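Local atomic coordinates of PTS system glucose-specific EIIA component (Mycoplasma capricolum, PDB entry 2GPR), a protein that relays phosphoryl groups from phospho-HPr to the EIIB domain, as the IIA component of the phosphoenolpyruvate-dependent system that imports and phosphorylates glucose. Residues N89-F94 with K113-K118; D22-E27 with I79-V84; K6-L11 with I126-N131; H48-G53 with V73-H78; D36-N41 with D148-L153. All coordinates share one frame; numbering follows the deposited sequence.

Interaction 1. Residues N89-F94 with K113-K118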
# COMPACT_ATOMS: atom_id res chain seq x y z
N ASN A 89 16.09 8.11 0.55
CA ASN A 89 17.29 7.30 0.51
C ASN A 89 17.07 5.82 0.79
O ASN A 89 16.69 5.41 1.89
CB ASN A 89 18.41 7.91 1.36
CG ASN A 89 19.66 7.07 1.41
OD1 ASN A 89 19.99 6.29 0.48
ND2 ASN A 89 20.30 7.13 2.59
N GLY A 90 17.35 5.02 -0.22
CA GLY A 90 17.17 3.58 -0.15
C GLY A 90 16.05 3.16 -1.08
O GLY A 90 15.92 1.99 -1.43
N PHE A 91 15.28 4.17 -1.46
CA PHE A 91 14.16 4.03 -2.38
C PHE A 91 14.65 4.28 -3.80
O PHE A 91 15.39 5.20 -4.03
CB PHE A 91 13.06 5.08 -2.02
CG PHE A 91 12.56 4.94 -0.62
CD1 PHE A 91 13.36 5.33 0.46
CD2 PHE A 91 11.28 4.44 -0.36
CE1 PHE A 91 12.90 5.21 1.77
CE2 PHE A 91 10.80 4.28 0.94
CZ PHE A 91 11.63 4.66 2.00
N GLU A 92 14.24 3.44 -4.73
CA GLU A 92 14.55 3.57 -6.14
C GLU A 92 13.23 3.47 -6.80
O GLU A 92 12.70 2.39 -6.87
CB GLU A 92 15.42 2.41 -6.65
CG GLU A 92 16.86 2.82 -7.02
CD GLU A 92 16.94 4.04 -7.92
OE1 GLU A 92 16.21 4.20 -8.90
OE2 GLU A 92 17.87 4.93 -7.54
N SER A 93 12.62 4.58 -7.12
CA SER A 93 11.28 4.49 -7.67
C SER A 93 11.31 4.22 -9.15
O SER A 93 12.37 4.40 -9.81
CB SER A 93 10.42 5.72 -7.36
OG SER A 93 10.30 6.55 -8.50
N PHE A 94 10.13 3.82 -9.67
CA PHE A 94 10.03 3.55 -11.09
C PHE A 94 8.86 4.25 -11.72
O PHE A 94 8.54 4.01 -12.91
CB PHE A 94 9.99 2.06 -11.40
CG PHE A 94 11.19 1.35 -10.88
CD1 PHE A 94 12.37 1.31 -11.62
CD2 PHE A 94 11.17 0.77 -9.61
CE1 PHE A 94 13.48 0.65 -11.12
CE2 PHE A 94 12.29 0.12 -9.09
CZ PHE A 94 13.45 0.08 -9.84
N LYS A 113 17.01 -3.52 4.19
CA LYS A 113 18.04 -3.66 5.23
C LYS A 113 18.49 -2.33 5.74
O LYS A 113 18.63 -2.14 6.93
CB LYS A 113 19.26 -4.45 4.83
CG LYS A 113 20.40 -4.32 5.86
CD LYS A 113 21.64 -5.18 5.54
CE LYS A 113 22.84 -4.92 6.45
NZ LYS A 113 22.71 -5.48 7.81
N SER A 114 18.74 -1.40 4.84
CA SER A 114 19.17 -0.10 5.31
C SER A 114 18.07 0.62 6.04
O SER A 114 18.18 0.92 7.22
CB SER A 114 19.73 0.72 4.19
OG SER A 114 20.56 -0.12 3.40
N VAL A 115 16.99 0.86 5.33
CA VAL A 115 15.84 1.56 5.86
C VAL A 115 15.39 1.08 7.21
O VAL A 115 15.01 1.87 8.07
CB VAL A 115 14.69 1.47 4.92
CG1 VAL A 115 13.61 2.39 5.38
CG2 VAL A 115 15.17 1.89 3.55
N ALA A 116 15.43 -0.23 7.39
CA ALA A 116 14.99 -0.89 8.61
C ALA A 116 15.66 -0.35 9.90
O ALA A 116 15.09 -0.43 11.01
CB ALA A 116 15.11 -2.40 8.46
N LYS A 117 16.88 0.19 9.76
CA LYS A 117 17.62 0.72 10.91
C LYS A 117 17.35 2.20 11.14
O LYS A 117 17.26 2.68 12.28
CB LYS A 117 19.11 0.42 10.88
CG LYS A 117 19.75 0.50 9.50
CD LYS A 117 20.26 1.89 9.17
CE LYS A 117 21.64 1.92 8.50
NZ LYS A 117 22.50 3.04 8.95
N LYS A 118 17.16 2.89 10.03
CA LYS A 118 16.87 4.31 10.04
C LYS A 118 15.47 4.68 10.59
O LYS A 118 15.26 5.77 11.13
CB LYS A 118 17.16 4.91 8.68
CG LYS A 118 18.65 4.89 8.38
CD LYS A 118 18.96 5.36 6.97
CE LYS A 118 20.36 4.98 6.50
NZ LYS A 118 20.56 5.31 5.07
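The polar ends that approach most closely are the side-chain amide of Asn89 and the ammonium nitrogen of Lys118: as modelled, Asn89 ND2 lies 3.1 Å from Lys118 NZ. The amide may be built the wrong way round, so this separation does not establish a hydrogen bond; it may become one with the amide turned over. The shapes are clearer. Lys118 is extended beyond CG, and the two side chains cross at about a right angle. With CG opposite the backbone N (chi1 177°), the end of Asn89 comes nearer the helix than its base does.

Beneath this exposed pair the contact is apolar. Val115 points at the 89-94 segment with one methyl, CG2, which is 4.4 Å from Phe91 CE1 at an oblique approach to the ring. The same methyl lies 4.2 Å from Asn89 O. Gly90, having no side chain, lets Val115 CG2 come near the backbone.

Phe91 and Val115 both rest on Val110 of strand 106-110, which pairs with strand 91-93. Phe91 also touches His63, important for phospho-donor activity by similarity. The contact therefore packs the helix 112-118 against the start of edge strand 91-93, beside the probable active-site surface.

Interaction 2. Residues D22-E27 with I79-V84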
# COMPACT_ATOMS: atom_id res chain seq x y z
N ASP A 22 -3.83 -2.28 13.72
CA ASP A 22 -3.63 -2.21 15.12
C ASP A 22 -2.24 -2.73 15.45
O ASP A 22 -1.68 -2.44 16.50
CB ASP A 22 -4.75 -2.95 15.89
CG ASP A 22 -6.02 -3.08 15.08
OD1 ASP A 22 -5.79 -3.43 13.85
OD2 ASP A 22 -7.10 -2.84 15.53
N GLU A 23 -1.65 -3.46 14.52
CA GLU A 23 -0.32 -3.95 14.75
C GLU A 23 0.75 -2.98 14.27
O GLU A 23 1.93 -3.34 14.19
CB GLU A 23 -0.10 -5.32 14.13
CG GLU A 23 -0.89 -6.42 14.87
CD GLU A 23 -1.35 -7.54 13.95
OE1 GLU A 23 -0.35 -8.22 13.43
OE2 GLU A 23 -2.54 -7.77 13.69
N VAL A 24 0.33 -1.75 13.94
CA VAL A 24 1.20 -0.68 13.46
C VAL A 24 1.47 0.34 14.54
O VAL A 24 0.55 0.84 15.18
CB VAL A 24 0.59 -0.01 12.26
CG1 VAL A 24 1.48 1.15 11.80
CG2 VAL A 24 0.34 -1.02 11.16
N GLU A 25 2.75 0.61 14.78
CA GLU A 25 3.20 1.50 15.84
C GLU A 25 3.23 2.96 15.45
O GLU A 25 4.29 3.56 15.39
CB GLU A 25 4.59 1.06 16.31
CG GLU A 25 5.50 0.83 15.10
CD GLU A 25 5.28 -0.53 14.53
OE1 GLU A 25 5.37 -1.47 15.44
OE2 GLU A 25 4.92 -0.74 13.37
N ASP A 26 2.07 3.51 15.19
CA ASP A 26 1.93 4.87 14.77
C ASP A 26 0.47 5.30 14.83
O ASP A 26 -0.35 4.85 14.03
CB ASP A 26 2.45 5.05 13.35
CG ASP A 26 2.13 6.39 12.79
OD1 ASP A 26 1.01 6.78 12.56
OD2 ASP A 26 3.18 7.01 12.39
N GLU A 27 0.22 6.25 15.72
CA GLU A 27 -1.06 6.84 16.00
C GLU A 27 -1.92 7.03 14.77
O GLU A 27 -3.05 6.56 14.69
CB GLU A 27 -0.80 8.21 16.70
CG GLU A 27 -1.43 9.42 15.97
CD GLU A 27 -0.50 10.58 15.68
OE1 GLU A 27 0.67 10.62 16.06
OE2 GLU A 27 -1.10 11.58 15.04
N ILE A 79 5.37 2.84 2.54
CA ILE A 79 6.39 1.96 2.99
C ILE A 79 6.92 2.34 4.34
O ILE A 79 7.37 3.46 4.52
CB ILE A 79 7.52 1.75 2.01
CG1 ILE A 79 6.96 1.18 0.72
CG2 ILE A 79 8.55 0.77 2.63
CD1 ILE A 79 6.39 2.23 -0.19
N GLY A 80 6.89 1.37 5.28
CA GLY A 80 7.38 1.55 6.65
C GLY A 80 6.73 2.72 7.39
O GLY A 80 5.62 3.14 7.12
N LEU A 81 7.46 3.24 8.33
CA LEU A 81 7.07 4.33 9.16
C LEU A 81 8.23 5.38 9.15
O LEU A 81 9.41 5.02 9.04
CB LEU A 81 6.79 3.78 10.59
CG LEU A 81 5.34 3.38 10.89
CD1 LEU A 81 4.62 2.79 9.69
CD2 LEU A 81 5.30 2.37 12.02
N ASP A 82 7.88 6.69 9.20
CA ASP A 82 8.82 7.85 9.21
C ASP A 82 9.70 8.03 8.00
O ASP A 82 10.43 8.99 7.94
CB ASP A 82 9.58 8.17 10.52
CG ASP A 82 8.82 9.07 11.44
OD1 ASP A 82 7.68 9.47 11.20
OD2 ASP A 82 9.48 9.31 12.57
N THR A 83 9.62 7.11 7.08
CA THR A 83 10.38 7.13 5.84
C THR A 83 10.52 8.50 5.11
O THR A 83 11.47 8.67 4.33
CB THR A 83 9.76 6.08 4.92
OG1 THR A 83 8.34 6.16 5.03
CG2 THR A 83 10.22 4.72 5.40
N VAL A 84 9.57 9.48 5.34
CA VAL A 84 9.69 10.81 4.74
C VAL A 84 11.02 11.47 5.19
O VAL A 84 11.67 12.21 4.48
CB VAL A 84 8.51 11.72 5.07
CG1 VAL A 84 8.64 12.23 6.49
CG2 VAL A 84 8.48 12.92 4.12
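Leu81 packs against the turn of Val24, Glu25 and Asp26, where Glu25 is the centre of an inverse gamma turn and Asp26 the N-cap of the helix 27-30. The segments share no hydrogen bond; CA atoms of Asp26 and Leu81, the nearest pair, are 7.6 Å apart.

Leu81 CD2 lies 4.0 Å from Val24 CG1, the methyl opposite the backbone N of Val24, and CD1 of the leucine is nearly as close to it. Asp26 adds to this apolar packing only its methylene, with CB 4.1 Å from Leu81 CD2.

Glu25 mixes the two kinds. Its first torsion (chi1 47°) sets CG against Leu81 CD2, and the bend at chi2 (-82°) brings the carboxylate to the same methyl, with Glu25 OE2 at 3.4 Å from Leu81 CD2. That oxygen finds its polar partner elsewhere, in Ser121 OG.

Among the polar bonds, Asp26 OD1 caps the backbone N of Phe29, and Phe29 also packs on Leu81. The Leu81 side chain is about 5 Å, at the nearest atoms, from that of His78, the active-site histidine by similarity, so the contact borders that site. Within the 79-84 loop, Thr83 OG1 donates to Ile79 O at 2.9 Å, almost along the C=O axis at 177°.

Interaction 3. Residues K6-L11 with I126-N131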
# COMPACT_ATOMS: atom_id res chain seq x y z
N LYS A 6 -20.03 -4.52 -8.59
CA LYS A 6 -18.63 -4.63 -8.93
C LYS A 6 -17.81 -4.32 -7.70
O LYS A 6 -18.12 -3.42 -6.93
CB LYS A 6 -18.20 -3.88 -10.20
CG LYS A 6 -18.50 -2.38 -10.19
CD LYS A 6 -17.37 -1.50 -10.74
CE LYS A 6 -16.25 -1.18 -9.73
NZ LYS A 6 -16.65 -0.27 -8.62
N ASN A 7 -16.83 -5.17 -7.46
CA ASN A 7 -15.93 -5.06 -6.32
C ASN A 7 -14.54 -4.61 -6.73
O ASN A 7 -14.22 -4.42 -7.92
CB ASN A 7 -15.87 -6.33 -5.44
CG ASN A 7 -15.26 -7.57 -6.10
OD1 ASN A 7 -15.78 -8.13 -7.07
ND2 ASN A 7 -14.20 -8.11 -5.50
N LEU A 8 -13.72 -4.33 -5.71
CA LEU A 8 -12.37 -3.95 -5.96
C LEU A 8 -11.43 -4.95 -5.32
O LEU A 8 -11.47 -5.21 -4.14
CB LEU A 8 -12.00 -2.51 -5.58
CG LEU A 8 -10.50 -2.25 -5.85
CD1 LEU A 8 -10.29 -1.30 -7.00
CD2 LEU A 8 -9.77 -1.79 -4.60
N LYS A 9 -10.62 -5.55 -6.10
CA LYS A 9 -9.69 -6.51 -5.57
C LYS A 9 -8.36 -5.86 -5.26
O LYS A 9 -7.79 -5.15 -6.09
CB LYS A 9 -9.47 -7.60 -6.59
CG LYS A 9 -10.41 -8.76 -6.38
CD LYS A 9 -10.34 -9.77 -7.56
CE LYS A 9 -8.97 -9.69 -8.25
NZ LYS A 9 -8.83 -10.60 -9.41
N VAL A 10 -7.84 -6.06 -4.04
CA VAL A 10 -6.57 -5.46 -3.74
C VAL A 10 -5.49 -6.49 -3.66
O VAL A 10 -5.72 -7.47 -3.03
CB VAL A 10 -6.57 -4.27 -2.74
CG1 VAL A 10 -7.93 -3.60 -2.56
CG2 VAL A 10 -5.85 -4.48 -1.42
N LEU A 11 -4.34 -6.34 -4.37
CA LEU A 11 -3.25 -7.34 -4.32
C LEU A 11 -2.16 -7.03 -3.27
O LEU A 11 -2.06 -5.94 -2.69
CB LEU A 11 -2.56 -7.64 -5.69
CG LEU A 11 -3.44 -7.72 -6.94
CD1 LEU A 11 -2.63 -8.14 -8.14
CD2 LEU A 11 -4.64 -8.65 -6.78
N ILE A 126 -1.43 -0.01 4.09
CA ILE A 126 -2.29 0.05 2.91
C ILE A 126 -3.63 0.64 3.33
O ILE A 126 -4.49 -0.05 3.92
CB ILE A 126 -2.56 -1.35 2.30
CG1 ILE A 126 -1.31 -2.19 2.16
CG2 ILE A 126 -3.25 -1.22 0.94
CD1 ILE A 126 -0.22 -1.49 1.37
N ILE A 127 -3.85 1.91 3.09
CA ILE A 127 -5.12 2.44 3.55
C ILE A 127 -5.92 3.02 2.47
O ILE A 127 -5.41 3.57 1.54
CB ILE A 127 -4.93 3.50 4.63
CG1 ILE A 127 -3.79 4.41 4.26
CG2 ILE A 127 -4.66 2.91 6.02
CD1 ILE A 127 -4.05 5.81 4.81
N PHE A 128 -7.20 2.90 2.62
CA PHE A 128 -8.08 3.53 1.69
C PHE A 128 -8.38 4.90 2.24
O PHE A 128 -9.04 5.07 3.33
CB PHE A 128 -9.38 2.75 1.46
CG PHE A 128 -9.14 1.32 1.11
CD1 PHE A 128 -8.70 0.43 2.08
CD2 PHE A 128 -9.30 0.87 -0.20
CE1 PHE A 128 -8.39 -0.89 1.74
CE2 PHE A 128 -9.09 -0.46 -0.53
CZ PHE A 128 -8.59 -1.34 0.43
N THR A 129 -7.76 5.88 1.54
CA THR A 129 -7.90 7.26 1.89
C THR A 129 -9.25 7.80 1.40
O THR A 129 -9.72 8.84 1.81
CB THR A 129 -6.68 8.07 1.45
OG1 THR A 129 -5.93 8.43 2.63
CG2 THR A 129 -7.11 9.32 0.62
N ASN A 130 -9.89 7.02 0.55
CA ASN A 130 -11.16 7.38 0.05
C ASN A 130 -11.87 6.18 -0.58
O ASN A 130 -11.37 5.53 -1.48
CB ASN A 130 -11.02 8.57 -0.87
CG ASN A 130 -12.29 8.86 -1.64
OD1 ASN A 130 -12.26 9.47 -2.73
ND2 ASN A 130 -13.41 8.43 -1.11
N ASN A 131 -13.08 5.91 -0.13
CA ASN A 131 -13.83 4.78 -0.66
C ASN A 131 -15.24 5.02 -1.15
O ASN A 131 -15.50 5.07 -2.34
CB ASN A 131 -13.84 3.58 0.30
CG ASN A 131 -14.30 3.95 1.70
OD1 ASN A 131 -15.00 4.93 1.94
ND2 ASN A 131 -13.83 3.19 2.65
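Val10 sets its CG1 methyl against the outer edge of the Phe128 ring, 3.8 Å from Phe128 CZ. This is packing between the layers of an antiparallel beta sandwich: strand 8-11, paired with strand 149-153, lies over strand 124-130 of the large sheet. The separation supports that reading, since the nearest CA atoms, those of Val10 and Ile126, are 9.6 Å apart, and no hydrogen bond crosses between the segments.

The ring presents its rim to strand 8-11. Val10 CG1 is close to Phe128 CE2 as well as CZ, which places the methyl outside the CE2-CZ bond and near the ring plane, not over a face. Leu8, two residues earlier, approaches the same rim with its CD2 methyl, again close to the plane. The first torsion of Phe128 (chi1 -52°) sets CG beside its backbone N and opposite its carbonyl carbon, and with this setting the far end of the ring extends across to strand 8-11. The Val10 and Phe128 side chains meet obliquely.

Leu8 and Val10, residues i and i+2 of one strand, both project inward here. Outside the contact, Leu136 and Leu153 also pack on Phe128, while Val10 and Ile126 both touch Phe38. Past Phe128 the chain turns a corner at Thr129. The contacts within 4.5 Å between the two segments all fall on the aromatic ring, and its CE2 is the atom that both methyls share, with Val10 CG1 at 3.9 Å and Leu8 CD2 at 4.3 Å from Phe128 CE2.

Interaction 4. Residues H48-G53 with V73-H78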
# COMPACT_ATOMS: atom_id res chain seq x y z
N HIS A 48 4.77 -3.34 -5.34
CA HIS A 48 4.05 -3.26 -6.57
C HIS A 48 2.73 -2.61 -6.35
O HIS A 48 2.26 -2.57 -5.25
CB HIS A 48 3.79 -4.67 -7.17
CG HIS A 48 5.01 -5.34 -7.72
ND1 HIS A 48 5.89 -6.02 -6.90
CD2 HIS A 48 5.53 -5.37 -8.98
CE1 HIS A 48 6.89 -6.47 -7.67
NE2 HIS A 48 6.70 -6.09 -8.93
N ALA A 49 2.10 -2.15 -7.39
CA ALA A 49 0.80 -1.59 -7.27
C ALA A 49 -0.26 -2.65 -6.86
O ALA A 49 -0.41 -3.73 -7.47
CB ALA A 49 0.44 -0.91 -8.59
N PRO A 50 -1.05 -2.30 -5.87
CA PRO A 50 -2.14 -3.13 -5.34
C PRO A 50 -3.38 -3.15 -6.20
O PRO A 50 -4.20 -4.04 -6.10
CB PRO A 50 -2.51 -2.49 -4.01
CG PRO A 50 -1.54 -1.30 -3.76
CD PRO A 50 -0.56 -1.28 -4.90
N VAL A 51 -3.55 -2.12 -7.01
CA VAL A 51 -4.65 -1.94 -7.95
C VAL A 51 -4.20 -1.12 -9.15
O VAL A 51 -3.04 -0.66 -9.29
CB VAL A 51 -5.88 -1.28 -7.32
CG1 VAL A 51 -6.36 -2.05 -6.10
CG2 VAL A 51 -5.51 0.16 -6.95
N SER A 52 -5.13 -0.93 -10.04
CA SER A 52 -4.84 -0.11 -11.18
C SER A 52 -5.49 1.24 -11.00
O SER A 52 -6.59 1.36 -10.46
CB SER A 52 -5.28 -0.79 -12.42
OG SER A 52 -4.75 -2.09 -12.37
N GLY A 53 -4.77 2.29 -11.38
CA GLY A 53 -5.29 3.65 -11.24
C GLY A 53 -4.22 4.64 -11.56
O GLY A 53 -3.25 4.28 -12.23
N VAL A 73 -12.17 5.92 -5.50
CA VAL A 73 -11.58 5.44 -4.25
C VAL A 73 -10.02 5.53 -4.28
O VAL A 73 -9.32 5.11 -5.21
CB VAL A 73 -11.99 4.00 -3.96
CG1 VAL A 73 -13.16 3.56 -4.84
CG2 VAL A 73 -10.82 3.02 -4.10
N GLU A 74 -9.44 6.10 -3.28
CA GLU A 74 -8.00 6.18 -3.28
C GLU A 74 -7.41 5.29 -2.23
O GLU A 74 -7.81 5.36 -1.08
CB GLU A 74 -7.41 7.57 -2.99
CG GLU A 74 -7.16 8.39 -4.26
CD GLU A 74 -7.31 9.86 -3.97
OE1 GLU A 74 -8.56 10.23 -3.89
OE2 GLU A 74 -6.40 10.59 -3.72
N ILE A 75 -6.41 4.56 -2.62
CA ILE A 75 -5.74 3.77 -1.68
C ILE A 75 -4.28 4.20 -1.55
O ILE A 75 -3.57 4.44 -2.54
CB ILE A 75 -5.92 2.36 -2.11
CG1 ILE A 75 -5.05 1.43 -1.33
CG2 ILE A 75 -5.62 2.20 -3.58
CD1 ILE A 75 -4.38 0.44 -2.28
N LEU A 76 -3.83 4.33 -0.33
CA LEU A 76 -2.45 4.69 -0.08
C LEU A 76 -1.54 3.51 0.40
O LEU A 76 -1.86 2.77 1.34
CB LEU A 76 -2.40 5.92 0.86
CG LEU A 76 -1.02 6.40 1.27
CD1 LEU A 76 -0.58 7.53 0.37
CD2 LEU A 76 -1.12 6.94 2.69
N LEU A 77 -0.42 3.35 -0.29
CA LEU A 77 0.66 2.43 0.04
C LEU A 77 1.76 3.31 0.66
O LEU A 77 2.19 4.29 0.06
CB LEU A 77 1.25 1.77 -1.25
CG LEU A 77 2.12 0.52 -1.10
CD1 LEU A 77 3.33 0.60 -2.01
CD2 LEU A 77 2.46 0.07 0.33
N HIS A 78 2.17 2.98 1.86
CA HIS A 78 3.12 3.74 2.57
C HIS A 78 4.16 2.85 3.14
O HIS A 78 3.85 2.11 4.06
CB HIS A 78 2.36 4.42 3.67
CG HIS A 78 3.20 5.32 4.49
ND1 HIS A 78 4.20 4.81 5.30
CD2 HIS A 78 3.12 6.67 4.68
CE1 HIS A 78 4.71 5.84 5.96
NE2 HIS A 78 4.10 6.97 5.60
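The backbones run in opposite senses without pairing: CA atoms are 8.2 Å apart for Pro50 and Leu77 and 8.6 Å for Val51 and Ile75, and no hydrogen bond joins the segments. What joins them is Ile75, which stands toward the 48-53 loop and divides its branches between two residues. Its longer branch, with CG1 opposite the backbone N (chi1 170°), carries CD1 to 3.6 Å from Pro50 CG; CD1 is also 3.9 Å from Pro50 CB, so the methyl sits by the CB-CG bond of the proline. The other branch ends in CG2, 3.9 Å from Val51 CG2, a methyl-to-methyl meeting. Both valine and proline side chains approach the isoleucine obliquely, and all three residues are buried. Leu77 turns toward the loop as well and is partly covered by it, though Leu77 CD1 stays 4.7 Å from His48 O.

Leu76 and Glu74 point away, to the other side of the strand, which ends at His78, by similarity the phosphohistidine. Ile75 and Leu77 also touch Ile126 of the adjacent strand 124-130, Val51 touches Ile67 of strand 64-68, and Pro50 bonds by its backbone to Leu11, so the loop between strands 46-48 and 53-57 covers the inner face of strand 74-78.

Interaction 5. Residues D36-N41 with D148-L153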
# COMPACT_ATOMS: atom_id res chain seq x y z
N ASP A 36 -9.02 3.38 6.71
CA ASP A 36 -8.94 1.97 7.10
C ASP A 36 -8.12 1.19 6.12
O ASP A 36 -7.62 1.77 5.17
CB ASP A 36 -10.34 1.32 7.20
CG ASP A 36 -10.45 0.27 8.27
OD1 ASP A 36 -9.36 -0.49 8.38
OD2 ASP A 36 -11.43 0.15 9.00
N GLY A 37 -7.97 -0.11 6.37
CA GLY A 37 -7.19 -1.02 5.50
C GLY A 37 -6.35 -1.96 6.34
O GLY A 37 -6.75 -2.36 7.40
N PHE A 38 -5.16 -2.23 5.91
CA PHE A 38 -4.29 -3.12 6.66
C PHE A 38 -2.79 -2.79 6.44
O PHE A 38 -2.43 -1.70 6.05
CB PHE A 38 -4.57 -4.53 6.31
CG PHE A 38 -4.57 -4.63 4.81
CD1 PHE A 38 -5.69 -4.29 4.07
CD2 PHE A 38 -3.42 -5.02 4.13
CE1 PHE A 38 -5.71 -4.33 2.69
CE2 PHE A 38 -3.41 -5.08 2.73
CZ PHE A 38 -4.55 -4.73 2.01
N ALA A 39 -1.90 -3.72 6.74
CA ALA A 39 -0.48 -3.46 6.58
C ALA A 39 0.28 -4.72 6.13
O ALA A 39 -0.25 -5.80 5.93
CB ALA A 39 0.13 -2.85 7.84
N ILE A 40 1.52 -4.54 5.95
CA ILE A 40 2.29 -5.59 5.48
C ILE A 40 3.67 -5.52 6.04
O ILE A 40 4.27 -4.45 6.18
CB ILE A 40 2.21 -5.75 3.93
CG1 ILE A 40 2.62 -7.19 3.49
CG2 ILE A 40 3.03 -4.72 3.14
CD1 ILE A 40 2.35 -7.49 2.01
N ASN A 41 4.11 -6.73 6.45
CA ASN A 41 5.46 -7.01 6.88
C ASN A 41 6.21 -7.47 5.64
O ASN A 41 6.12 -8.67 5.23
CB ASN A 41 5.50 -8.08 7.95
CG ASN A 41 6.29 -7.56 9.07
OD1 ASN A 41 7.35 -6.95 8.84
ND2 ASN A 41 5.66 -7.52 10.24
N ASP A 148 -1.17 -11.48 -4.81
CA ASP A 148 -2.19 -12.36 -4.29
C ASP A 148 -3.32 -11.51 -3.92
O ASP A 148 -3.07 -10.45 -3.36
CB ASP A 148 -1.71 -12.95 -2.92
CG ASP A 148 -0.83 -14.16 -2.93
OD1 ASP A 148 -0.43 -14.48 -4.10
OD2 ASP A 148 -0.52 -14.78 -1.93
N VAL A 149 -4.52 -11.99 -4.08
CA VAL A 149 -5.61 -11.20 -3.56
C VAL A 149 -5.52 -11.18 -2.02
O VAL A 149 -5.17 -12.16 -1.39
CB VAL A 149 -6.98 -11.55 -4.09
CG1 VAL A 149 -8.04 -10.83 -3.26
CG2 VAL A 149 -7.08 -11.10 -5.53
N VAL A 150 -5.82 -10.03 -1.44
CA VAL A 150 -5.65 -9.74 -0.02
C VAL A 150 -6.87 -8.99 0.58
O VAL A 150 -7.01 -8.86 1.79
CB VAL A 150 -4.30 -8.97 0.10
CG1 VAL A 150 -4.28 -7.84 1.11
CG2 VAL A 150 -3.16 -9.94 0.36
N ALA A 151 -7.75 -8.48 -0.26
CA ALA A 151 -8.92 -7.77 0.20
C ALA A 151 -9.82 -7.39 -0.91
O ALA A 151 -9.45 -7.24 -2.05
CB ALA A 151 -8.61 -6.54 1.01
N ILE A 152 -11.04 -7.28 -0.52
CA ILE A 152 -12.15 -6.93 -1.38
C ILE A 152 -12.79 -5.74 -0.77
O ILE A 152 -13.04 -5.75 0.44
CB ILE A 152 -13.20 -8.06 -1.39
CG1 ILE A 152 -12.60 -9.35 -1.91
CG2 ILE A 152 -14.42 -7.70 -2.22
CD1 ILE A 152 -12.24 -9.26 -3.38
N LEU A 153 -12.93 -4.70 -1.61
CA LEU A 153 -13.62 -3.43 -1.31
C LEU A 153 -14.82 -3.55 -2.21
O LEU A 153 -14.70 -3.47 -3.43
CB LEU A 153 -12.75 -2.14 -1.53
CG LEU A 153 -13.41 -0.84 -0.99
CD1 LEU A 153 -13.13 -0.61 0.50
CD2 LEU A 153 -12.94 0.36 -1.80
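Apolar packing accounts for all the contact between strands 36-42 and 149-153, and one ring carries it. Phe38 reaches over to Val150 and Ala151. The valine meets the far end of the ring: Phe38 CZ lies 3.2 Å from Val150 CG1, and Phe38 CE2 lies 3.3 Å from the same methyl. Both values are too short for carbon atoms and, at 2.5 Å resolution, probably reflect coordinate error; only the fact of contact is secure. Ala151 CB is 4.0 Å from Phe38 CE1, a touch on the neighbouring ring atom. Neither methyl approaches the ring squarely; both come at an oblique angle. Phe38 CG occupies the crowded position between its backbone N and carbonyl carbon (chi1 50°), from which the ring projects toward the other strand.

Backbone geometry explains why two consecutive residues can serve one ring. Val150 and Ala151 together face Val10 across the sheet and form a classic beta bulge, with phi and psi of -137° and -12° at Val150; the bulge turns both side chains to the Phe38 side.

No hydrogen bond joins the segments. Phe38 pairs by its backbone with Ile126 in the large sheet, whereas strand 149-153 pairs with strand 8-11, so the ring bridges the gap between the two layers of the sandwich, and Ile18 touches both Phe38 and Val150. With only hydrocarbon surfaces meeting, cohesion here probably comes from dispersion and the exclusion of water: the direct contact between the strands is non-directional, while hydrogen bonds to their own neighbours hold each strand.

Following the chain from the N terminus, interaction 3 opens at residues 6-11 and closes at 126-131, bringing strand 8-11 onto strand 124-130. Inside this loop, interaction 2 runs from 22-27 to 79-84, and interaction 4 (48-53 with 73-78) is nested within it. Interaction 5 opens at 36-41 and ends at 148-153, past the close of interaction 3; it therefore crosses both 2 and 3 and ties the C-terminal strand to the large sheet. Interaction 1 (89-94 with 113-118) follows 2 and 4 in series, nested in 3 and 5. Interactions 3, 4 and 5 gather in the sandwich interior, while 1 and 2 touch through Phe91 and Thr83 near His63 and His78.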